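Long-range contact in 2,3-dihydroxybenzoate-AMP ligase (Bacillus subtilis, PDB 1MDB), which belongs to the AMP-binding enzyme family of the ANL clan and here holds adenosine monophosphate and 2,3-dihydroxy-benzoic acid: residues 236-241 with 304-308. Residues are numbered along the deposited sequence; the frame is centred on the assembly and turned at random.
With AMP (adenosine monophosphate), chain D; DBH (2,3-dihydroxy-benzoic acid), chain E.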
ATOM      1  N   TYR A 236      -0.292   2.797  -0.311  1.00 26.62           N
ATOM      2  CA  TYR A 236       1.075   3.287  -0.170  1.00 27.49           C
ATOM      3  C   TYR A 236       1.542   4.035  -1.441  1.00 27.16           C
ATOM      4  O   TYR A 236       1.806   5.245  -1.393  1.00 25.61           O
ATOM      5  CB  TYR A 236       1.974   2.084   0.185  1.00 26.67           C
ATOM      6  CG  TYR A 236       3.472   2.308   0.281  1.00 24.61           C
ATOM      7  CD1 TYR A 236       4.340   1.225   0.159  1.00 23.52           C
ATOM      8  CD2 TYR A 236       4.025   3.576   0.497  1.00 25.69           C
ATOM      9  CE1 TYR A 236       5.715   1.377   0.242  1.00 23.72           C
ATOM     10  CE2 TYR A 236       5.421   3.745   0.580  1.00 24.05           C
ATOM     11  CZ  TYR A 236       6.253   2.633   0.450  1.00 24.32           C
ATOM     12  OH  TYR A 236       7.621   2.745   0.508  1.00 22.11           O
ATOM     13  N   PRO A 237       1.631   3.341  -2.589  1.00 24.80           N
ATOM     14  CA  PRO A 237       2.069   4.040  -3.806  1.00 25.47           C
ATOM     15  C   PRO A 237       1.011   4.971  -4.423  1.00 26.35           C
ATOM     16  O   PRO A 237       1.263   5.635  -5.434  1.00 25.50           O
ATOM     17  CB  PRO A 237       2.467   2.895  -4.737  1.00 25.34           C
ATOM     18  CG  PRO A 237       1.506   1.800  -4.328  1.00 24.90           C
ATOM     19  CD  PRO A 237       1.560   1.887  -2.816  1.00 23.29           C
ATOM     20  N   LEU A 238      -0.174   5.024  -3.822  1.00 24.92           N
ATOM     21  CA  LEU A 238      -1.222   5.906  -4.322  1.00 24.00           C
ATOM     22  C   LEU A 238      -1.314   7.208  -3.542  1.00 24.78           C
ATOM     23  O   LEU A 238      -1.666   8.242  -4.113  1.00 22.72           O
ATOM     24  CB  LEU A 238      -2.600   5.234  -4.241  1.00 26.67           C
ATOM     25  CG  LEU A 238      -3.801   6.041  -4.775  1.00 26.15           C
ATOM     26  CD1 LEU A 238      -3.792   5.987  -6.309  1.00 27.01           C
ATOM     27  CD2 LEU A 238      -5.120   5.458  -4.262  1.00 25.01           C
ATOM     28  N   SER A 239      -0.993   7.164  -2.248  1.00 23.43           N
ATOM     29  CA  SER A 239      -1.156   8.346  -1.400  1.00 25.76           C
ATOM     30  C   SER A 239      -0.134   8.650  -0.298  1.00 25.47           C
ATOM     31  O   SER A 239      -0.324   9.614   0.452  1.00 25.65           O
ATOM     32  CB  SER A 239      -2.522   8.260  -0.724  1.00 28.97           C
ATOM     33  OG  SER A 239      -2.497   7.241   0.264  1.00 27.87           O
ATOM     34  N   SER A 240       0.938   7.873  -0.182  1.00 23.62           N
ATOM     35  CA  SER A 240       1.892   8.135   0.897  1.00 25.51           C
ATOM     36  C   SER A 240       3.336   8.418   0.493  1.00 26.40           C
ATOM     37  O   SER A 240       4.244   7.678   0.879  1.00 26.18           O
ATOM     38  CB  SER A 240       1.881   6.963   1.885  1.00 24.99           C
ATOM     39  OG  SER A 240       0.568   6.688   2.350  1.00 21.38           O
ATOM     40  N   PRO A 241       3.579   9.493  -0.286  1.00 27.20           N
ATOM     41  CA  PRO A 241       2.608  10.451  -0.832  1.00 26.23           C
ATOM     42  C   PRO A 241       1.926   9.891  -2.085  1.00 26.03           C
ATOM     43  O   PRO A 241       0.827  10.311  -2.450  1.00 27.28           O
ATOM     44  CB  PRO A 241       3.476  11.676  -1.129  1.00 26.99           C
ATOM     45  CG  PRO A 241       4.790  11.059  -1.509  1.00 25.22           C
ATOM     46  CD  PRO A 241       4.955   9.999  -0.454  1.00 26.08           C
ATOM     47  N   GLN A 304      11.752   5.553  -0.426  1.00 29.11           N
ATOM     48  CA  GLN A 304      10.810   5.111   0.594  1.00 27.41           C
ATOM     49  C   GLN A 304      10.762   3.592   0.687  1.00 27.25           C
ATOM     50  O   GLN A 304      10.765   2.902  -0.327  1.00 25.66           O
ATOM     51  CB  GLN A 304       9.390   5.596   0.280  1.00 28.54           C
ATOM     52  CG  GLN A 304       9.197   7.100   0.105  1.00 25.71           C
ATOM     53  CD  GLN A 304       7.731   7.456  -0.070  1.00 27.25           C
ATOM     54  OE1 GLN A 304       7.080   7.026  -1.029  1.00 28.14           O
ATOM     55  NE2 GLN A 304       7.195   8.228   0.864  1.00 25.67           N
ATOM     56  N   VAL A 305      10.722   3.078   1.913  1.00 27.92           N
ATOM     57  CA  VAL A 305      10.600   1.647   2.134  1.00 26.66           C
ATOM     58  C   VAL A 305       9.568   1.458   3.238  1.00 28.23           C
ATOM     59  O   VAL A 305       9.712   1.995   4.344  1.00 29.04           O
ATOM     60  CB  VAL A 305      11.933   1.009   2.534  1.00 28.02           C
ATOM     61  CG1 VAL A 305      11.773  -0.508   2.581  1.00 26.17           C
ATOM     62  CG2 VAL A 305      13.011   1.381   1.522  1.00 25.91           C
ATOM     63  N   GLY A 306       8.503   0.728   2.923  1.00 26.34           N
ATOM     64  CA  GLY A 306       7.450   0.510   3.895  1.00 25.44           C
ATOM     65  C   GLY A 306       6.529  -0.627   3.498  1.00 25.25           C
ATOM     66  O   GLY A 306       6.862  -1.415   2.620  1.00 22.89           O
ATOM     67  N   GLY A 307       5.367  -0.699   4.138  1.00 24.55           N
ATOM     68  CA  GLY A 307       4.424  -1.771   3.853  1.00 24.95           C
ATOM     69  C   GLY A 307       4.691  -2.890   4.843  1.00 27.13           C
ATOM     70  O   GLY A 307       3.787  -3.635   5.248  1.00 24.06           O
ATOM     71  N   ALA A 308       5.963  -2.990   5.223  1.00 25.86           N
ATOM     72  CA  ALA A 308       6.455  -3.973   6.179  1.00 29.91           C
ATOM     73  C   ALA A 308       7.712  -3.352   6.768  1.00 28.80           C
ATOM     74  O   ALA A 308       8.289  -2.442   6.182  1.00 28.57           O
ATOM     75  CB  ALA A 308       6.801  -5.301   5.471  1.00 29.97           C
TER
HETATM   76  P   AMP D 600      -1.886  -1.852   4.051  1.00 37.86           P
HETATM   77  O1P AMP D 600      -3.275  -1.279   4.161  1.00 35.62           O
HETATM   78  O2P AMP D 600      -1.746  -2.946   3.046  1.00 36.44           O
HETATM   79  O3P AMP D 600      -0.844  -0.780   3.865  1.00 36.15           O
HETATM   80  O5' AMP D 600      -1.537  -2.645   5.459  1.00 33.19           O
HETATM   81  C5' AMP D 600      -1.196  -1.944   6.689  1.00 33.03           C
HETATM   82  C4' AMP D 600      -0.465  -2.900   7.640  1.00 35.40           C
HETATM   83  O4' AMP D 600       0.748  -3.219   6.986  1.00 35.95           O
HETATM   84  C3' AMP D 600      -0.024  -2.305   8.945  1.00 35.82           C
HETATM   85  O3' AMP D 600      -1.059  -2.335   9.925  1.00 36.21           O
HETATM   86  C2' AMP D 600       1.192  -3.153   9.297  1.00 36.88           C
HETATM   87  O2' AMP D 600       0.814  -4.361   9.993  1.00 37.21           O
HETATM   88  C1' AMP D 600       1.789  -3.400   7.935  1.00 36.67           C
HETATM   89  N9  AMP D 600       3.036  -2.277   7.743  1.00 37.14           N
HETATM   90  C8  AMP D 600       3.032  -1.299   6.808  1.00 37.97           C
HETATM   91  N7  AMP D 600       4.149  -0.577   6.848  1.00 36.15           N
HETATM   92  C5  AMP D 600       4.848  -1.125   7.825  1.00 35.27           C
HETATM   93  C6  AMP D 600       6.113  -0.724   8.242  1.00 35.95           C
HETATM   94  N6  AMP D 600       6.777   0.282   7.674  1.00 35.39           N
HETATM   95  N1  AMP D 600       6.657  -1.439   9.282  1.00 37.38           N
HETATM   96  C2  AMP D 600       6.015  -2.480   9.885  1.00 37.39           C
HETATM   97  N3  AMP D 600       4.798  -2.865   9.475  1.00 36.31           N
HETATM   98  C4  AMP D 600       4.190  -2.195   8.433  1.00 36.69           C
HETATM   99  C21 DBH E 601       0.308  -0.498   3.848  1.00 37.74           C
HETATM  100  O9  DBH E 601       1.008  -1.622   4.046  1.00 41.58           O
HETATM  101  C18 DBH E 601       0.941   0.841   3.736  1.00 38.15           C
HETATM  102  C15 DBH E 601       2.363   0.959   3.767  1.00 36.66           C
HETATM  103  C12 DBH E 601       2.979   2.225   3.683  1.00 35.53           C
HETATM  104  C3  DBH E 601       0.134   2.016   3.617  1.00 38.44           C
HETATM  105  O3  DBH E 601      -1.274   1.968   3.576  1.00 34.01           O
HETATM  106  C6  DBH E 601       0.754   3.279   3.534  1.00 36.87           C
HETATM  107  C9  DBH E 601       2.165   3.392   3.569  1.00 37.26           C
HETATM  108  O6  DBH E 601      -0.018   4.413   3.426  1.00 43.05           O
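Tyr236 and Gln304 pass each other in opposite directions, ring and amide planes 49° apart, and the packing is close where the phenol meets strand 302-306 and where the Gln304 amide reaches Ser240 and Pro241. CG of Tyr236 lies anti to its own backbone nitrogen (chi1 175°), which sends the ring across to the strand; OH ends 3.4 Å from CB of Gln304 and 3.3 Å from its carbonyl O, while its hydrogen bond goes to Leu278 O of the adjacent strand. The one hydrogen bond between the segments runs from Gln304 NE2 to Ser240 O, 3.0 Å long. It is bent at the hydrogen but uses an in-plane lone pair of the carbonyl, just before the cis peptide bond to Pro241. NE2 also bonds Gln327 OE1; two acceptors therefore share it, which would limit rotation of the amide, although Ser240 O sits 24° out of its plane. Toward Gly307 the fit loosens: Tyr236 CE1 comes no nearer than 4.4 Å to Gly307 N. No touching residue is exposed; this side faces ligand instead of solvent. 2,3-dihydroxy-benzoic acid lies over one Tyr236 face, its C12 3.4 Å from CG, and its O6 hydrogen-bonds Ser240 OG at 2.6 Å. Gly307 CA lies 3.4 Å from the ligand's C15. Tyr236, Ser240 and Gly307 thus form part of its pocket, beside the adenosine monophosphate site, in the AMP-binding enzyme fold of the ANL clan.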